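Local coordinates for protein cytolethal distending toxin subunit A (Haemophilus ducreyi, PDB 1SR4) that probably forms, together with CdtC, the heterodimeric lectin-like subunit that delivers the genotoxin CdtB into host cells, at residues Cys162-Pro167 and Arg189-Tyr194; Pro54-Asn59 and Asn98-Pro103. One frame throughout, in Å; residues are numbered along the deposited sequence.

Interaction 1: Cys162-Pro167 and Arg189-Tyr194; sequences CVTYNP and RDQTWY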
loop_
_atom_site.group_PDB
_atom_site.type_symbol
_atom_site.label_atom_id
_atom_site.label_comp_id
_atom_site.label_asym_id
_atom_site.label_seq_id
_atom_site.Cartn_x
_atom_site.Cartn_y
_atom_site.Cartn_z
ATOM N N CYS A 162 -11.784 -12.399 -17.077
ATOM C CA CYS A 162 -10.538 -12.216 -16.351
ATOM C C CYS A 162 -9.291 -12.745 -17.044
ATOM O O CYS A 162 -9.336 -13.732 -17.782
ATOM C CB CYS A 162 -10.692 -12.837 -14.956
ATOM S SG CYS A 162 -11.772 -11.803 -13.914
ATOM N N VAL A 163 -8.175 -12.067 -16.793
ATOM C CA VAL A 163 -6.881 -12.426 -17.371
ATOM C C VAL A 163 -6.433 -13.746 -16.741
ATOM O O VAL A 163 -6.212 -13.843 -15.532
ATOM C CB VAL A 163 -5.862 -11.309 -17.114
ATOM C CG1 VAL A 163 -4.517 -11.650 -17.755
ATOM C CG2 VAL A 163 -6.421 -9.994 -17.669
ATOM N N THR A 164 -6.293 -14.756 -17.592
ATOM C CA THR A 164 -5.959 -16.121 -17.194
ATOM C C THR A 164 -4.634 -16.581 -17.791
ATOM O O THR A 164 -4.269 -16.165 -18.891
ATOM C CB THR A 164 -7.087 -17.057 -17.703
ATOM O OG1 THR A 164 -8.350 -16.515 -17.299
ATOM C CG2 THR A 164 -6.928 -18.483 -17.177
ATOM N N TYR A 165 -3.922 -17.458 -17.081
ATOM C CA TYR A 165 -2.648 -17.963 -17.589
ATOM C C TYR A 165 -2.361 -19.337 -17.005
ATOM O O TYR A 165 -2.968 -19.731 -16.015
ATOM C CB TYR A 165 -1.502 -17.009 -17.216
ATOM C CG TYR A 165 -1.295 -16.891 -15.724
ATOM C CD1 TYR A 165 -0.338 -17.675 -15.062
ATOM C CD2 TYR A 165 -2.078 -16.018 -14.972
ATOM C CE1 TYR A 165 -0.171 -17.586 -13.675
ATOM C CE2 TYR A 165 -1.928 -15.917 -13.593
ATOM C CZ TYR A 165 -0.980 -16.699 -12.945
ATOM O OH TYR A 165 -0.877 -16.611 -11.571
ATOM N N ASN A 166 -1.430 -20.059 -17.623
ATOM C CA ASN A 166 -1.049 -21.371 -17.129
ATOM C C ASN A 166 0.248 -21.247 -16.335
ATOM O O ASN A 166 1.288 -20.943 -16.896
ATOM C CB ASN A 166 -0.825 -22.337 -18.299
ATOM C CG ASN A 166 0.134 -21.776 -19.351
ATOM O OD1 ASN A 166 -0.060 -20.663 -19.869
ATOM N ND2 ASN A 166 1.169 -22.548 -19.680
ATOM N N PRO A 167 0.191 -21.462 -15.016
ATOM C CA PRO A 167 1.377 -21.380 -14.163
ATOM C C PRO A 167 2.438 -22.358 -14.686
ATOM O O PRO A 167 3.600 -21.990 -14.861
ATOM C CB PRO A 167 0.845 -21.811 -12.799
ATOM C CG PRO A 167 -0.542 -21.259 -12.793
ATOM C CD PRO A 167 -1.039 -21.593 -14.208
ATOM N N ARG A 189 -4.366 -23.385 -15.097
ATOM C CA ARG A 189 -5.262 -22.240 -15.229
ATOM C C ARG A 189 -5.317 -21.477 -13.904
ATOM O O ARG A 189 -5.849 -21.978 -12.914
ATOM C CB ARG A 189 -6.656 -22.757 -15.614
ATOM C CG ARG A 189 -7.730 -21.686 -15.736
ATOM C CD ARG A 189 -9.044 -22.250 -16.314
ATOM N NE ARG A 189 -9.978 -21.166 -16.616
ATOM C CZ ARG A 189 -10.777 -20.596 -15.723
ATOM N NH1 ARG A 189 -10.773 -21.022 -14.466
ATOM N NH2 ARG A 189 -11.549 -19.565 -16.072
ATOM N N ASP A 190 -4.759 -20.272 -13.891
ATOM C CA ASP A 190 -4.723 -19.462 -12.672
ATOM C C ASP A 190 -5.128 -18.046 -13.069
ATOM O O ASP A 190 -4.872 -17.620 -14.204
ATOM C CB ASP A 190 -3.302 -19.471 -12.118
ATOM C CG ASP A 190 -3.211 -19.021 -10.662
ATOM O OD1 ASP A 190 -3.922 -18.092 -10.219
ATOM O OD2 ASP A 190 -2.366 -19.590 -9.954
ATOM N N GLN A 191 -5.783 -17.328 -12.163
ATOM C CA GLN A 191 -6.194 -15.969 -12.477
ATOM C C GLN A 191 -5.676 -14.984 -11.440
ATOM O O GLN A 191 -6.111 -13.828 -11.414
ATOM C CB GLN A 191 -7.726 -15.860 -12.572
ATOM C CG GLN A 191 -8.352 -16.718 -13.666
ATOM C CD GLN A 191 -9.856 -16.514 -13.777
ATOM O OE1 GLN A 191 -10.547 -16.351 -12.765
ATOM N NE2 GLN A 191 -10.376 -16.538 -15.008
ATOM N N THR A 192 -4.752 -15.414 -10.582
ATOM C CA THR A 192 -4.241 -14.474 -9.582
ATOM C C THR A 192 -2.904 -13.884 -10.006
ATOM O O THR A 192 -2.014 -14.585 -10.499
ATOM C CB THR A 192 -4.107 -15.115 -8.162
ATOM O OG1 THR A 192 -3.424 -16.355 -8.249
ATOM C CG2 THR A 192 -5.475 -15.388 -7.561
ATOM N N TRP A 193 -2.791 -12.575 -9.799
ATOM C CA TRP A 193 -1.613 -11.791 -10.143
ATOM C C TRP A 193 -1.151 -10.978 -8.952
ATOM O O TRP A 193 -1.962 -10.651 -8.082
ATOM C CB TRP A 193 -1.966 -10.808 -11.257
ATOM C CG TRP A 193 -2.307 -11.458 -12.565
ATOM C CD1 TRP A 193 -3.534 -11.930 -12.975
ATOM C CD2 TRP A 193 -1.392 -11.722 -13.629
ATOM N NE1 TRP A 193 -3.423 -12.472 -14.246
ATOM C CE2 TRP A 193 -2.118 -12.356 -14.663
ATOM C CE3 TRP A 193 -0.021 -11.482 -13.807
ATOM C CZ2 TRP A 193 -1.513 -12.755 -15.867
ATOM C CZ3 TRP A 193 0.577 -11.878 -15.006
ATOM C CH2 TRP A 193 -0.173 -12.508 -16.016
ATOM N N TYR A 194 0.141 -10.651 -8.906
ATOM C CA TYR A 194 0.644 -9.801 -7.825
ATOM C C TYR A 194 1.058 -8.456 -8.411
ATOM O O TYR A 194 1.588 -8.381 -9.532
ATOM C CB TYR A 194 1.874 -10.405 -7.129
ATOM C CG TYR A 194 1.818 -11.901 -6.871
ATOM C CD1 TYR A 194 0.739 -12.487 -6.198
ATOM C CD2 TYR A 194 2.869 -12.732 -7.278
ATOM C CE1 TYR A 194 0.722 -13.889 -5.928
ATOM C CE2 TYR A 194 2.855 -14.115 -7.024
ATOM C CZ TYR A 194 1.787 -14.681 -6.350
ATOM O OH TYR A 194 1.799 -16.042 -6.101
HETATM O O HOH W 1 -7.088 -12.384 -13.392
#

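Interaction 2: Pro54-Asn59 and Asn98-Pro103; sequences PSEPSN and NWKMEP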
loop_
_atom_site.group_PDB
_atom_site.type_symbol
_atom_site.label_atom_id
_atom_site.label_comp_id
_atom_site.label_asym_id
_atom_site.label_seq_id
_atom_site.Cartn_x
_atom_site.Cartn_y
_atom_site.Cartn_z
ATOM N N PRO A 54 16.887 8.764 -8.851
ATOM C CA PRO A 54 15.707 8.726 -9.723
ATOM C C PRO A 54 14.365 8.474 -9.043
ATOM O O PRO A 54 14.232 7.552 -8.243
ATOM C CB PRO A 54 16.036 7.606 -10.722
ATOM C CG PRO A 54 17.526 7.397 -10.591
ATOM C CD PRO A 54 17.766 7.614 -9.132
ATOM N N SER A 55 13.372 9.296 -9.374
ATOM C CA SER A 55 12.027 9.124 -8.843
ATOM C C SER A 55 11.196 8.378 -9.902
ATOM O O SER A 55 10.219 7.716 -9.592
ATOM C CB SER A 55 11.388 10.491 -8.560
ATOM O OG SER A 55 11.380 11.291 -9.734
ATOM N N GLU A 56 11.609 8.487 -11.156
ATOM C CA GLU A 56 10.894 7.863 -12.263
ATOM C C GLU A 56 10.565 6.367 -12.077
ATOM O O GLU A 56 9.446 5.941 -12.370
ATOM C CB GLU A 56 11.683 8.070 -13.554
ATOM C CG GLU A 56 10.871 7.877 -14.825
ATOM C CD GLU A 56 9.664 8.802 -14.886
ATOM O OE1 GLU A 56 9.814 9.988 -14.515
ATOM O OE2 GLU A 56 8.572 8.353 -15.312
ATOM N N PRO A 57 11.531 5.557 -11.604
ATOM C CA PRO A 57 11.276 4.122 -11.405
ATOM C C PRO A 57 10.083 3.826 -10.494
ATOM O O PRO A 57 9.459 2.765 -10.608
ATOM C CB PRO A 57 12.598 3.612 -10.819
ATOM C CG PRO A 57 13.634 4.519 -11.482
ATOM C CD PRO A 57 12.949 5.879 -11.339
ATOM N N SER A 58 9.758 4.767 -9.606
ATOM C CA SER A 58 8.643 4.616 -8.684
ATOM C C SER A 58 7.317 4.535 -9.417
ATOM O O SER A 58 6.327 4.025 -8.880
ATOM C CB SER A 58 8.568 5.818 -7.726
ATOM O OG SER A 58 9.740 5.915 -6.934
ATOM N N ASN A 59 7.281 5.062 -10.634
ATOM C CA ASN A 59 6.033 5.074 -11.385
ATOM C C ASN A 59 5.677 3.781 -12.105
ATOM O O ASN A 59 4.570 3.650 -12.637
ATOM C CB ASN A 59 6.045 6.228 -12.386
ATOM C CG ASN A 59 6.224 7.572 -11.705
ATOM O OD1 ASN A 59 5.536 7.876 -10.733
ATOM N ND2 ASN A 59 7.152 8.380 -12.205
ATOM N N ASN A 98 7.737 -3.585 -18.083
ATOM C CA ASN A 98 7.230 -2.712 -17.026
ATOM C C ASN A 98 6.073 -1.850 -17.485
ATOM O O ASN A 98 6.043 -1.394 -18.618
ATOM C CB ASN A 98 8.349 -1.793 -16.491
ATOM C CG ASN A 98 9.506 -2.570 -15.916
ATOM O OD1 ASN A 98 9.306 -3.523 -15.165
ATOM N ND2 ASN A 98 10.729 -2.170 -16.261
ATOM N N TRP A 99 5.143 -1.601 -16.567
ATOM C CA TRP A 99 3.968 -0.813 -16.866
ATOM C C TRP A 99 3.712 0.229 -15.797
ATOM O O TRP A 99 4.100 0.059 -14.635
ATOM C CB TRP A 99 2.730 -1.714 -16.938
ATOM C CG TRP A 99 2.875 -2.894 -17.857
ATOM C CD1 TRP A 99 3.415 -4.112 -17.554
ATOM C CD2 TRP A 99 2.471 -2.957 -19.227
ATOM N NE1 TRP A 99 3.370 -4.937 -18.660
ATOM C CE2 TRP A 99 2.789 -4.253 -19.698
ATOM C CE3 TRP A 99 1.864 -2.042 -20.104
ATOM C CZ2 TRP A 99 2.521 -4.664 -21.010
ATOM C CZ3 TRP A 99 1.595 -2.452 -21.416
ATOM C CH2 TRP A 99 1.924 -3.755 -21.851
ATOM N N LYS A 100 3.043 1.299 -16.209
ATOM C CA LYS A 100 2.634 2.359 -15.314
ATOM C C LYS A 100 1.118 2.161 -15.178
ATOM O O LYS A 100 0.375 2.177 -16.164
ATOM C CB LYS A 100 2.934 3.736 -15.914
ATOM C CG LYS A 100 2.309 4.897 -15.127
ATOM C CD LYS A 100 2.546 6.259 -15.806
ATOM C CE LYS A 100 4.011 6.656 -15.753
ATOM N NZ LYS A 100 4.305 7.976 -16.423
ATOM N N MET A 101 0.672 1.952 -13.953
ATOM C CA MET A 101 -0.737 1.748 -13.661
ATOM C C MET A 101 -1.393 3.097 -13.308
ATOM O O MET A 101 -0.987 3.749 -12.348
ATOM C CB MET A 101 -0.837 0.796 -12.478
ATOM C CG MET A 101 -2.078 -0.005 -12.423
ATOM S SD MET A 101 -2.066 -1.148 -11.011
ATOM C CE MET A 101 -3.669 -0.890 -10.600
ATOM N N GLU A 102 -2.399 3.503 -14.082
ATOM C CA GLU A 102 -3.111 4.763 -13.854
ATOM C C GLU A 102 -4.610 4.549 -13.788
ATOM O O GLU A 102 -5.137 3.572 -14.334
ATOM C CB GLU A 102 -2.890 5.753 -14.998
ATOM C CG GLU A 102 -1.485 5.866 -15.492
ATOM C CD GLU A 102 -1.340 6.900 -16.600
ATOM O OE1 GLU A 102 -2.247 7.022 -17.449
ATOM O OE2 GLU A 102 -0.300 7.587 -16.627
ATOM N N PRO A 103 -5.323 5.471 -13.118
ATOM C CA PRO A 103 -6.769 5.324 -13.045
ATOM C C PRO A 103 -7.277 5.512 -14.462
ATOM O O PRO A 103 -6.661 6.218 -15.255
ATOM C CB PRO A 103 -7.184 6.468 -12.117
ATOM C CG PRO A 103 -6.046 6.516 -11.153
ATOM C CD PRO A 103 -4.851 6.428 -12.096
HETATM O O HOH W 2 2.138 2.248 -11.829
#

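Interaction 1: Cys162-Pro167 and Arg189-Tyr194
The backbones of C162-P167 and R189-Y194 meet almost crosswise, their end-to-end directions 103° apart. One antiparallel hydrogen-bonded pair ties them: Y165 N gives to D190 O at 3.0 Å, and D190 N to Y165 O at 2.8 Å. Y165 makes the largest contribution. With CG in the crowded position between the backbone N and the carbonyl carbon (chi1 63°), its ring lies beside D190, and its OH donates to T192 O at 2.6 Å, at the ring edge. D190 points the same way; its CB sits over one face, 4.1 Å from the centroid of the Y165 ring, and its carboxylate plane is nearly parallel to the ring. T192 N donates to D190 OD1, an Asx turn; T192 OG1 adds a bond on the syn lone pair, and Q66 NE2 holds OD2. P167 CG closes on D190 CB at 3.4 Å. W193 meets Y165 tip to tip, the two planes oblique at 56°, while W193 NE1 reaches V163 O in a weak bond of 3.4 Å. That carbonyl also accepts a hydrogen bond from a water that donates to Q191 O as well. Q191, extended beyond CG, points NE2 at T164 OG1, 3.1 Å away in the amide plane; the hydroxyl itself donates to C162 O, S179 OG is its main outside partner, and Q191 OE1 is held by G183 N. Q191-T192-W193 is a QxW motif, the signature of ricin-type beta-trefoil lectins, here tying down strand 162-165, whose C162 is joined to C181 by a disulfide.

Interaction 2: Pro54-Asn59 and Asn98-Pro103
N59 turns CG anti to its carbonyl carbon (chi1 -59°), while K100 sets CG anti to its own backbone N (chi1 170°), runs straight on to CD and then bends at chi3 (-69°), which lays CE 4.0 Å from N59 CB. The aliphatic part of the lysine thus flanks the asparagine, and its CB and CG also pass beside N59 O. That carbonyl, at the end of the 3-10 turn 56-59, is the nearest backbone point: K100 CA approaches N59 O at 3.5 Å in a CA-H...O contact. The polar link is indirect. A water donates to N59 O at 2.9 Å and accepts from M101 N at 2.6 Å, bridging the gap between the turn and the strand. Within the turn, N59 N is bonded to E56 O at 2.9 Å. The E56 side chain, bent at chi2, curls its carboxylate back; N59 ND2 gives E56 OE2 only a weak bond of 3.4 Å. K100 NZ stands 4.4 Å from E56 OE2, too far for a salt bridge, though the opposite charges probably attract each other. The other end of the N59 amide faces a different protein: OD1 accepts from E34 N of the CdtB chain. Q35 NE2 of the CdtB chain donates to M101 O, and R261 of that chain shares E102 with R111 of CdtA. S58 OG and P54 O also bond to N101 of the CdtC chain. This is loose, water-mediated packing of the N-terminal arm, just ahead of strand 62-65, against strand 99-103 of the beta-trefoil, at a place where all three toxin subunits meet.

In the fold
Interactions 1 and 2 lie on opposite sides of the chain's centre, their own centres 23 Å apart and their nearest atoms about 8 Å apart, without touching. Along the chain they come in series: 54-59 with 98-103 closes before 162-167 meets 189-194. Their strands belong to different small antiparallel sheets, 99-103 pairing with 110-114 and 162-165 with 176-179, while 189-196 pairs with 62-65, the strand that follows the 54-59 turn. Interaction 1 is thus an internal tie of the all-beta lectin domain, late in its sequence, whereas interaction 2 seats the N-terminal arm on that domain beside CdtB and CdtC, within the assembled heterotrimer.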